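Local atomic coordinates of cytochrome P450 268A2 Cyp268A2 (Mycobacterium marinum, PDB entry 6BLD), a protein that belongs to the cytochrome P450 family of haem proteins, a largely helical fold that holds an iron protoporphyrin IX group beside a pocket for small organic molecules. Residues 45-50 / 56-61; 183-188 / 264-269; 190-195 / 411-416. All blocks are in the same frame, centred on the assembly; numbering follows the deposited sequence.

Interaction 1. Residues 45-50 / 56-61; sequences HPPVED and PNDPGF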
loop_
_atom_site.group_PDB
_atom_site.type_symbol
_atom_site.label_atom_id
_atom_site.label_comp_id
_atom_site.label_asym_id
_atom_site.label_seq_id
_atom_site.Cartn_x
_atom_site.Cartn_y
_atom_site.Cartn_z
ATOM N N HIS A 45 4.602 20.722 10.357
ATOM C CA HIS A 45 5.776 20.623 9.506
ATOM C C HIS A 45 5.501 21.314 8.180
ATOM O O HIS A 45 4.342 21.443 7.771
ATOM C CB HIS A 45 6.161 19.158 9.260
ATOM C CG HIS A 45 6.526 18.412 10.504
ATOM N ND1 HIS A 45 7.831 18.132 10.847
ATOM C CD2 HIS A 45 5.757 17.890 11.489
ATOM C CE1 HIS A 45 7.850 17.471 11.991
ATOM N NE2 HIS A 45 6.605 17.311 12.401
ATOM N N PRO A 46 6.543 21.775 7.491
ATOM C CA PRO A 46 6.363 22.336 6.144
ATOM C C PRO A 46 6.076 21.239 5.134
ATOM O O PRO A 46 6.331 20.056 5.405
ATOM C CB PRO A 46 7.712 23.015 5.865
ATOM C CG PRO A 46 8.683 22.264 6.706
ATOM C CD PRO A 46 7.936 21.893 7.956
ATOM N N PRO A 47 5.551 21.584 3.957
ATOM C CA PRO A 47 5.211 20.556 2.965
ATOM C C PRO A 47 6.441 19.798 2.486
ATOM O O PRO A 47 7.586 20.203 2.696
ATOM C CB PRO A 47 4.568 21.355 1.825
ATOM C CG PRO A 47 4.147 22.649 2.446
ATOM C CD PRO A 47 5.164 22.933 3.505
ATOM N N VAL A 48 6.179 18.666 1.825
ATOM C CA VAL A 48 7.256 17.835 1.294
ATOM C C VAL A 48 8.101 18.650 0.326
ATOM O O VAL A 48 7.581 19.269 -0.612
ATOM C CB VAL A 48 6.679 16.583 0.617
ATOM C CG1 VAL A 48 7.767 15.832 -0.137
ATOM C CG2 VAL A 48 6.018 15.681 1.643
ATOM N N GLU A 49 9.411 18.657 0.553
ATOM C CA GLU A 49 10.325 19.447 -0.258
ATOM C C GLU A 49 10.560 18.789 -1.612
ATOM O O GLU A 49 10.494 17.563 -1.752
ATOM C CB GLU A 49 11.659 19.633 0.465
ATOM C CG GLU A 49 11.535 20.296 1.828
ATOM C CD GLU A 49 12.866 20.409 2.546
ATOM O OE1 GLU A 49 13.869 19.863 2.038
ATOM O OE2 GLU A 49 12.908 21.044 3.620
ATOM N N ASP A 50 10.842 19.626 -2.614
ATOM C CA ASP A 50 11.124 19.166 -3.975
ATOM C C ASP A 50 10.003 18.270 -4.494
ATOM O O ASP A 50 10.241 17.250 -5.146
ATOM C CB ASP A 50 12.475 18.451 -4.044
ATOM C CG ASP A 50 13.630 19.349 -3.642
ATOM O OD1 ASP A 50 13.611 20.543 -4.009
ATOM O OD2 ASP A 50 14.557 18.861 -2.960
ATOM N N PRO A 56 1.853 26.980 -3.579
ATOM C CA PRO A 56 1.842 28.101 -2.626
ATOM C C PRO A 56 0.653 28.077 -1.684
ATOM O O PRO A 56 0.700 28.734 -0.637
ATOM C CB PRO A 56 1.810 29.338 -3.536
ATOM C CG PRO A 56 1.252 28.843 -4.834
ATOM C CD PRO A 56 1.741 27.433 -4.975
ATOM N N ASN A 57 -0.408 27.339 -2.019
ATOM C CA ASN A 57 -1.561 27.200 -1.138
ATOM C C ASN A 57 -1.300 26.273 0.041
ATOM O O ASN A 57 -2.144 26.197 0.940
ATOM C CB ASN A 57 -2.767 26.681 -1.928
ATOM C CG ASN A 57 -3.477 27.775 -2.701
ATOM O OD1 ASN A 57 -4.472 28.331 -2.236
ATOM N ND2 ASN A 57 -2.976 28.081 -3.892
ATOM N N ASP A 58 -0.166 25.570 0.062
ATOM C CA ASP A 58 0.090 24.550 1.068
ATOM C C ASP A 58 1.001 25.098 2.156
ATOM O O ASP A 58 2.203 25.280 1.909
ATOM C CB ASP A 58 0.719 23.318 0.422
ATOM C CG ASP A 58 0.683 22.104 1.328
ATOM O OD1 ASP A 58 0.211 22.228 2.477
ATOM O OD2 ASP A 58 1.127 21.023 0.889
ATOM N N PRO A 59 0.490 25.384 3.360
ATOM C CA PRO A 59 1.368 25.891 4.425
ATOM C C PRO A 59 2.101 24.801 5.173
ATOM O O PRO A 59 3.103 25.096 5.838
ATOM C CB PRO A 59 0.398 26.640 5.348
ATOM C CG PRO A 59 -0.888 25.902 5.187
ATOM C CD PRO A 59 -0.925 25.370 3.769
ATOM N N GLY A 60 1.647 23.570 5.083
ATOM C CA GLY A 60 2.298 22.478 5.763
ATOM C C GLY A 60 1.304 21.368 6.053
ATOM O O GLY A 60 0.318 21.202 5.336
ATOM N N PHE A 61 1.592 20.622 7.117
ATOM C CA PHE A 61 0.760 19.492 7.504
ATOM C C PHE A 61 1.010 19.170 8.970
ATOM O O PHE A 61 2.034 19.547 9.545
ATOM C CB PHE A 61 1.040 18.261 6.632
ATOM C CG PHE A 61 2.410 17.671 6.833
ATOM C CD1 PHE A 61 3.490 18.130 6.098
ATOM C CD2 PHE A 61 2.618 16.657 7.757
ATOM C CE1 PHE A 61 4.752 17.590 6.282
ATOM C CE2 PHE A 61 3.875 16.116 7.944
ATOM C CZ PHE A 61 4.943 16.583 7.206
#
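Phe-61 takes the first torsion in which CG sits between its own backbone N and carbonyl carbon (chi1 67°), and this lays the phenyl ring against His-45 CB; His-45 in turn has CG anti to its carbonyl carbon (chi1 -62°), which runs the imidazole alongside the phenyl ring. The two residues are an antiparallel hydrogen-bonded pair where the loop between strands 42-45 and 61-64 begins and ends, a hairpin at one edge of the mixed sheet of this P450, with 42-45 the edge strand. Two backbone bonds close the ladder: His-45 N gives to Phe-61 O at 2.9 Å, and Phe-61 N returns a bond of the same length to His-45 O. Both side chains lie on the same face of the sheet. His-45 CB stands over the phenyl face in a CH-pi contact, 3.9 Å from the ring centroid, whereas the imidazole and phenyl planes, only 18° apart, are offset, with centroids 5.5 Å from each other, and little of one ring covers the other. His-45 NE2 is held by Ser-43, and the phenyl ring also packs on Val-333 and Phe-335 of strand 331-335 and meets Phe-88 edge-to-face.

Beyond the pair the backbones close up at Gly-60, a residue with no side chain, whose CA comes to 3.0 Å from His-45 O. Asp-58 OD1 accepts a bond from Gly-60 N, from above the carboxylate plane, which makes an Asx turn. The other oxygen, Asp-58 OD2, is bound by Asn-90 and Lys-331, fixing the carboxylate beside the Pro-47 ring. Pro-47 CG rests 3.3 Å from Asp-58 O, and at the edge of the phenyl ring Pro-46 O approaches Phe-61 CE1 to 3.1 Å.

Interaction 2. Residues 183-188 / 264-269; sequences AADALV and TTRQTI. With HEM (protoporphyrin IX containing Fe), chain B; DXJ ((3E,5E)-6,10-dimethylundeca-3,5,9-trien-2-one), chain C.
The guanidinium of Arg-266 carries the carboxylate of Asp-185 on one face, the two planes stacked only 6° apart. Asp-185 OD1 lies over the centre of the group, 3.7 Å from Arg-266 CZ, and Asp-185 CB is equally close to Arg-266 NH1. With OD1 above the plane, the pairing is electrostatic and not a hydrogen bond, a long salt bridge of 3.9 Å from Asp-185 OD1 to Arg-266 NH1. An extended chain from CG to NE carries the arginine across to the aspartate. Asp-185 OD2 has its stronger partner in Arg-413.

A water links Asp-185 OD1 to Gln-267 NE2, donating to the carboxylate oxygen at 2.7 Å and accepting a weak bond from the amide nitrogen. The amide oxygen of Gln-267 is taken by the backbone N of Ile-412.

The contact joins helix 177-186 to helix 247-278, which by its course across the haem corresponds to the long central helix of the P450 fold. The haem side of this helix carries Thr-264, whose OG1 bonds to Ala-260 O and approaches HEM C1C to 3.0 Å. Its methyl, CG2, faces the ligand DXJ, 3.9 Å from DXJ C04. From the other segment, Leu-187 reaches the far end of the same ligand, with Leu-187 O 3.3 Å from DXJ C13.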
loop_
_atom_site.group_PDB
_atom_site.type_symbol
_atom_site.label_atom_id
_atom_site.label_comp_id
_atom_site.label_asym_id
_atom_site.label_seq_id
_atom_site.Cartn_x
_atom_site.Cartn_y
_atom_site.Cartn_z
ATOM N N ALA A 183 3.673 -0.984 -14.638
ATOM C CA ALA A 183 3.104 0.360 -14.609
ATOM C C ALA A 183 2.569 0.704 -13.225
ATOM O O ALA A 183 2.663 1.857 -12.786
ATOM C CB ALA A 183 2.001 0.487 -15.661
ATOM N N ALA A 184 1.998 -0.279 -12.524
ATOM C CA ALA A 184 1.528 -0.035 -11.165
ATOM C C ALA A 184 2.690 0.281 -10.231
ATOM O O ALA A 184 2.587 1.173 -9.381
ATOM C CB ALA A 184 0.741 -1.242 -10.654
ATOM N N ASP A 185 3.805 -0.439 -10.379
ATOM C CA ASP A 185 4.982 -0.176 -9.559
ATOM C C ASP A 185 5.599 1.183 -9.876
ATOM O O ASP A 185 6.185 1.817 -8.989
ATOM C CB ASP A 185 6.008 -1.293 -9.759
ATOM C CG ASP A 185 7.277 -1.074 -8.959
ATOM O OD1 ASP A 185 7.238 -1.238 -7.722
ATOM O OD2 ASP A 185 8.314 -0.743 -9.571
ATOM N N ALA A 186 5.474 1.646 -11.123
ATOM C CA ALA A 186 6.028 2.944 -11.498
ATOM C C ALA A 186 5.331 4.097 -10.787
ATOM O O ALA A 186 5.975 5.098 -10.454
ATOM C CB ALA A 186 5.925 3.136 -13.011
ATOM N N LEU A 187 4.024 3.976 -10.544
ATOM C CA LEU A 187 3.240 5.093 -10.028
ATOM C C LEU A 187 3.548 5.423 -8.574
ATOM O O LEU A 187 3.056 6.439 -8.074
ATOM C CB LEU A 187 1.748 4.798 -10.190
ATOM C CG LEU A 187 1.296 4.671 -11.645
ATOM C CD1 LEU A 187 -0.208 4.479 -11.744
ATOM C CD2 LEU A 187 1.739 5.888 -12.442
ATOM N N VAL A 188 4.340 4.602 -7.887
ATOM C CA VAL A 188 4.767 4.892 -6.527
ATOM C C VAL A 188 6.279 5.044 -6.426
ATOM O O VAL A 188 6.816 5.153 -5.323
ATOM C CB VAL A 188 4.260 3.821 -5.540
ATOM C CG1 VAL A 188 2.743 3.697 -5.624
ATOM C CG2 VAL A 188 4.931 2.483 -5.820
ATOM N N THR A 264 1.465 -3.131 -2.771
ATOM C CA THR A 264 1.481 -3.394 -1.334
ATOM C C THR A 264 1.883 -4.834 -1.034
ATOM O O THR A 264 2.800 -5.082 -0.242
ATOM C CB THR A 264 0.110 -3.088 -0.733
ATOM O OG1 THR A 264 -0.890 -3.849 -1.419
ATOM C CG2 THR A 264 -0.208 -1.608 -0.863
ATOM N N THR A 265 1.199 -5.800 -1.652
ATOM C CA THR A 265 1.514 -7.204 -1.406
ATOM C C THR A 265 2.920 -7.545 -1.884
ATOM O O THR A 265 3.637 -8.311 -1.229
ATOM C CB THR A 265 0.484 -8.100 -2.094
ATOM O OG1 THR A 265 -0.833 -7.652 -1.756
ATOM C CG2 THR A 265 0.651 -9.552 -1.656
ATOM N N ARG A 266 3.330 -6.981 -3.022
ATOM C CA ARG A 266 4.659 -7.260 -3.553
ATOM C C ARG A 266 5.749 -6.835 -2.575
ATOM O O ARG A 266 6.730 -7.561 -2.375
ATOM C CB ARG A 266 4.830 -6.563 -4.904
ATOM C CG ARG A 266 6.253 -6.201 -5.285
ATOM C CD ARG A 266 6.247 -5.392 -6.576
ATOM N NE ARG A 266 7.588 -5.091 -7.065
ATOM C CZ ARG A 266 7.871 -4.819 -8.336
ATOM N NH1 ARG A 266 6.906 -4.815 -9.246
ATOM N NH2 ARG A 266 9.119 -4.555 -8.698
ATOM N N GLN A 267 5.588 -5.672 -1.938
ATOM C CA GLN A 267 6.594 -5.226 -0.981
ATOM C C GLN A 267 6.537 -6.043 0.305
ATOM O O GLN A 267 7.579 -6.344 0.899
ATOM C CB GLN A 267 6.424 -3.736 -0.678
ATOM C CG GLN A 267 6.484 -2.820 -1.897
ATOM C CD GLN A 267 7.608 -3.165 -2.860
ATOM O OE1 GLN A 267 8.716 -3.511 -2.450
ATOM N NE2 GLN A 267 7.327 -3.058 -4.153
ATOM N N THR A 268 5.332 -6.412 0.748
ATOM C CA THR A 268 5.208 -7.217 1.959
ATOM C C THR A 268 5.869 -8.581 1.794
ATOM O O THR A 268 6.438 -9.115 2.753
ATOM C CB THR A 268 3.733 -7.378 2.339
ATOM O OG1 THR A 268 3.117 -6.086 2.426
ATOM C CG2 THR A 268 3.595 -8.082 3.681
ATOM N N ILE A 269 5.821 -9.151 0.588
ATOM C CA ILE A 269 6.481 -10.431 0.350
ATOM C C ILE A 269 7.996 -10.274 0.424
ATOM O O ILE A 269 8.691 -11.098 1.032
ATOM C CB ILE A 269 6.032 -11.019 -1.002
ATOM C CG1 ILE A 269 4.556 -11.422 -0.942
ATOM C CG2 ILE A 269 6.895 -12.214 -1.380
ATOM C CD1 ILE A 269 3.915 -11.617 -2.304
HETATM C CHA HEM B . -7.032 0.880 0.879
HETATM C CHB HEM B . -7.137 -2.522 -2.584
HETATM C CHC HEM B . -3.568 -4.926 -0.332
HETATM C CHD HEM B . -2.936 -1.077 2.575
HETATM C C1A HEM B . -7.383 0.169 -0.250
HETATM C C2A HEM B . -8.421 0.519 -1.199
HETATM C C3A HEM B . -8.452 -0.418 -2.149
HETATM C C4A HEM B . -7.430 -1.399 -1.845
HETATM C CMA HEM B . -9.407 -0.450 -3.362
HETATM C CAA HEM B . -9.341 1.756 -1.113
HETATM C CBA HEM B . -10.493 1.439 -0.164
HETATM C CGA HEM B . -11.308 2.680 0.093
HETATM O O1A HEM B . -12.472 2.547 0.554
HETATM O O2A HEM B . -10.800 3.801 -0.171
HETATM C C1B HEM B . -6.230 -3.502 -2.245
HETATM C C2B HEM B . -6.081 -4.778 -2.907
HETATM C C3B HEM B . -5.109 -5.458 -2.302
HETATM C C4B HEM B . -4.586 -4.630 -1.220
HETATM C CMB HEM B . -6.910 -5.283 -4.108
HETATM C CAB HEM B . -4.680 -6.873 -2.755
HETATM C CBB HEM B . -3.790 -7.610 -2.091
HETATM C C1C HEM B . -3.086 -4.094 0.662
HETATM C C2C HEM B . -2.029 -4.406 1.607
HETATM C C3C HEM B . -1.857 -3.331 2.402
HETATM C C4C HEM B . -2.804 -2.320 1.993
HETATM C CMC HEM B . -1.265 -5.751 1.625
HETATM C CAC HEM B . -0.884 -3.104 3.583
HETATM C CBC HEM B . -0.164 -4.076 4.150
HETATM C C1D HEM B . -3.992 -0.213 2.393
HETATM C C2D HEM B . -4.220 1.026 3.104
HETATM C C3D HEM B . -5.348 1.572 2.637
HETATM C C4D HEM B . -5.881 0.692 1.612
HETATM C CMD HEM B . -3.302 1.604 4.204
HETATM C CAD HEM B . -5.985 2.900 3.110
HETATM C CBD HEM B . -6.723 2.660 4.424
HETATM C CGD HEM B . -7.313 3.943 4.950
HETATM O O1D HEM B . -7.909 3.916 6.059
HETATM O O2D HEM B . -7.188 4.993 4.269
HETATM N NA HEM B . -6.798 -1.009 -0.678
HETATM N NB HEM B . -5.302 -3.445 -1.222
HETATM N NC HEM B . -3.534 -2.814 0.930
HETATM N ND HEM B . -5.025 -0.385 1.493
HETATM FE FE HEM B . -5.303 -2.023 0.291
HETATM C C10 DXJ C . -1.245 6.653 -7.402
HETATM C C13 DXJ C . 1.251 9.011 -9.098
HETATM C C01 DXJ C . -3.403 1.693 -0.761
HETATM C C02 DXJ C . -2.703 2.209 -2.014
HETATM C C03 DXJ C . -3.385 2.905 -2.901
HETATM C C04 DXJ C . -1.219 1.919 -2.232
HETATM C C05 DXJ C . -2.708 3.436 -4.164
HETATM C C06 DXJ C . -3.027 4.908 -4.416
HETATM C C07 DXJ C . -2.650 5.369 -5.823
HETATM C C08 DXJ C . -1.628 6.183 -6.000
HETATM C C09 DXJ C . -3.466 4.892 -7.022
HETATM C C11 DXJ C . -0.391 7.647 -7.541
HETATM C C12 DXJ C . 0.009 8.140 -8.930
HETATM O O14 DXJ C . -0.644 7.847 -9.875
HETATM O O HOH W 1 5.829 -0.845 -5.412
#

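Interaction 3. Residues 190-195 / 411-416; sequences WADPRY and AIRSMP
Charge and hydrogen bonding centre on Asp-192 and Arg-413. The arginine chain bends at chi2 and chi3, which presents the NE side of its guanidinium to the aspartate. NE and NH2 of Arg-413 both grip a single oxygen, Asp-192 OD2, each at 3.1 Å. The NH2 bond uses the anti lone pair of OD2, while NE meets the oxygen nearly along its C-O axis. OD2 lies close to the guanidinium plane, and the two flat groups are nearly coplanar, 17° apart. Further bonds run from NH1 of Arg-413 to Asp-185 and from NH2 to Ser-189, so that two acidic groups share the cation and would be expected to favour its charge.

Packing adds Tyr-195 on one face of the guanidinium. Tyr-195 CD1 stands over that face, offset toward the rim and 3.8 Å from Arg-413 CZ, with ring and guanidinium planes inclined at 32°. The tyrosine side chain also touches Asp-185 and Ala-186 on helix 177-186.

Capping occupies the other oxygen of the aspartate: Asp-192 OD1 accepts a weak bond from Arg-194 N, at 3.0 Å. The single carboxylate thus serves both the start of a helix and the arginine. The motif is a helix N-cap, here at the beginning of helix 193-196, tied by a side-on salt bridge to Arg-413, at the corner where the chain turns within 411-418.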
loop_
_atom_site.group_PDB
_atom_site.type_symbol
_atom_site.label_atom_id
_atom_site.label_comp_id
_atom_site.label_asym_id
_atom_site.label_seq_id
_atom_site.Cartn_x
_atom_site.Cartn_y
_atom_site.Cartn_z
ATOM N N TRP A 190 8.183 7.525 -8.038
ATOM C CA TRP A 190 8.554 8.789 -8.663
ATOM C C TRP A 190 9.744 9.463 -7.990
ATOM O O TRP A 190 10.294 10.413 -8.555
ATOM C CB TRP A 190 7.356 9.743 -8.677
ATOM C CG TRP A 190 6.927 10.236 -7.322
ATOM C CD1 TRP A 190 7.483 11.257 -6.605
ATOM C CD2 TRP A 190 5.839 9.738 -6.532
ATOM N NE1 TRP A 190 6.814 11.419 -5.417
ATOM C CE2 TRP A 190 5.800 10.500 -5.348
ATOM C CE3 TRP A 190 4.898 8.720 -6.712
ATOM C CZ2 TRP A 190 4.856 10.276 -4.347
ATOM C CZ3 TRP A 190 3.961 8.500 -5.716
ATOM C CH2 TRP A 190 3.948 9.274 -4.549
ATOM N N ALA A 191 10.149 9.004 -6.806
ATOM C CA ALA A 191 11.306 9.547 -6.110
ATOM C C ALA A 191 12.513 8.621 -6.177
ATOM O O ALA A 191 13.488 8.834 -5.448
ATOM C CB ALA A 191 10.955 9.847 -4.651
ATOM N N ASP A 192 12.473 7.603 -7.038
ATOM C CA ASP A 192 13.542 6.618 -7.135
ATOM C C ASP A 192 14.434 6.948 -8.322
ATOM O O ASP A 192 14.020 6.732 -9.472
ATOM C CB ASP A 192 12.956 5.214 -7.281
ATOM C CG ASP A 192 14.010 4.123 -7.199
ATOM O OD1 ASP A 192 15.199 4.442 -6.983
ATOM O OD2 ASP A 192 13.643 2.937 -7.349
ATOM N N PRO A 193 15.647 7.466 -8.108
ATOM C CA PRO A 193 16.547 7.707 -9.248
ATOM C C PRO A 193 16.932 6.437 -9.981
ATOM O O PRO A 193 17.183 6.483 -11.192
ATOM C CB PRO A 193 17.768 8.376 -8.597
ATOM C CG PRO A 193 17.274 8.892 -7.279
ATOM C CD PRO A 193 16.231 7.917 -6.835
ATOM N N ARG A 194 16.988 5.300 -9.283
ATOM C CA ARG A 194 17.267 4.032 -9.945
ATOM C C ARG A 194 16.135 3.603 -10.867
ATOM O O ARG A 194 16.367 2.804 -11.781
ATOM C CB ARG A 194 17.536 2.940 -8.908
ATOM C CG ARG A 194 18.990 2.506 -8.824
ATOM C CD ARG A 194 19.199 1.494 -7.708
ATOM N NE ARG A 194 20.546 1.567 -7.147
ATOM C CZ ARG A 194 20.943 2.484 -6.270
ATOM N NH1 ARG A 194 20.096 3.413 -5.848
ATOM N NH2 ARG A 194 22.188 2.474 -5.813
ATOM N N TYR A 195 14.921 4.108 -10.649
ATOM C CA TYR A 195 13.811 3.800 -11.541
ATOM C C TYR A 195 13.658 4.830 -12.652
ATOM O O TYR A 195 13.442 4.460 -13.811
ATOM C CB TYR A 195 12.500 3.699 -10.757
ATOM C CG TYR A 195 11.381 3.123 -11.591
ATOM C CD1 TYR A 195 11.248 1.751 -11.748
ATOM C CD2 TYR A 195 10.479 3.950 -12.248
ATOM C CE1 TYR A 195 10.240 1.216 -12.519
ATOM C CE2 TYR A 195 9.466 3.423 -13.025
ATOM C CZ TYR A 195 9.352 2.054 -13.155
ATOM O OH TYR A 195 8.351 1.511 -13.926
ATOM N N ALA A 411 9.327 0.269 -0.129
ATOM C CA ALA A 411 9.501 -0.655 -1.237
ATOM C C ALA A 411 10.935 -1.155 -1.328
ATOM O O ALA A 411 11.885 -0.462 -0.950
ATOM C CB ALA A 411 9.105 0.001 -2.566
ATOM N N ILE A 412 11.078 -2.373 -1.846
ATOM C CA ILE A 412 12.373 -2.969 -2.149
ATOM C C ILE A 412 12.475 -3.093 -3.663
ATOM O O ILE A 412 11.688 -3.816 -4.288
ATOM C CB ILE A 412 12.548 -4.334 -1.468
ATOM C CG1 ILE A 412 12.668 -4.168 0.049
ATOM C CG2 ILE A 412 13.765 -5.053 -2.023
ATOM C CD1 ILE A 412 12.689 -5.481 0.809
ATOM N N ARG A 413 13.435 -2.379 -4.254
ATOM C CA ARG A 413 13.599 -2.416 -5.705
ATOM C C ARG A 413 14.037 -3.799 -6.173
ATOM O O ARG A 413 13.431 -4.380 -7.081
ATOM C CB ARG A 413 14.607 -1.353 -6.145
ATOM C CG ARG A 413 14.926 -1.367 -7.634
ATOM C CD ARG A 413 13.673 -1.179 -8.475
ATOM N NE ARG A 413 12.960 0.047 -8.129
ATOM C CZ ARG A 413 11.655 0.225 -8.306
ATOM N NH1 ARG A 413 10.917 -0.746 -8.825
ATOM N NH2 ARG A 413 11.087 1.372 -7.961
ATOM N N SER A 414 15.088 -4.339 -5.566
ATOM C CA SER A 414 15.577 -5.665 -5.909
ATOM C C SER A 414 16.222 -6.281 -4.678
ATOM O O SER A 414 16.636 -5.579 -3.752
ATOM C CB SER A 414 16.572 -5.616 -7.075
ATOM O OG SER A 414 17.696 -4.822 -6.746
ATOM N N MET A 415 16.304 -7.607 -4.682
ATOM C CA MET A 415 16.843 -8.345 -3.549
ATOM C C MET A 415 17.156 -9.775 -3.969
ATOM O O MET A 415 16.237 -10.551 -4.260
ATOM C CB MET A 415 15.856 -8.333 -2.380
ATOM C CG MET A 415 16.312 -9.118 -1.163
ATOM S SD MET A 415 15.116 -9.021 0.186
ATOM C CE MET A 415 13.768 -9.990 -0.481
ATOM N N PRO A 416 18.428 -10.155 -4.024
ATOM C CA PRO A 416 18.765 -11.535 -4.381
ATOM C C PRO A 416 18.356 -12.503 -3.282
ATOM O O PRO A 416 18.197 -12.139 -2.115
ATOM C CB PRO A 416 20.288 -11.496 -4.555
ATOM C CG PRO A 416 20.730 -10.351 -3.702
ATOM C CD PRO A 416 19.623 -9.336 -3.761
#

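Interactions 2 and 3 are neighbours, their centres about 10 Å apart, and touch directly where Asp-185 and Gln-267 of the first meet Arg-413 and Ile-412 of the second. These contacts connect helix 177-186, helix 247-278 and the 411-418 region, with helix 193-196 following helix 177-186 in the chain. In sequence the segments of the two interactions alternate. Interaction 2 borders the haem and DXJ, whereas interaction 3 lies farther out, with the Tyr-195 side chain about 11 Å from DXJ. Interaction 1 closes before either opens. Its centre is about 26 Å from that of interaction 2 and about 25 Å from that of interaction 3, and it closes a hairpin loop about 23 Å from the centre of the chain.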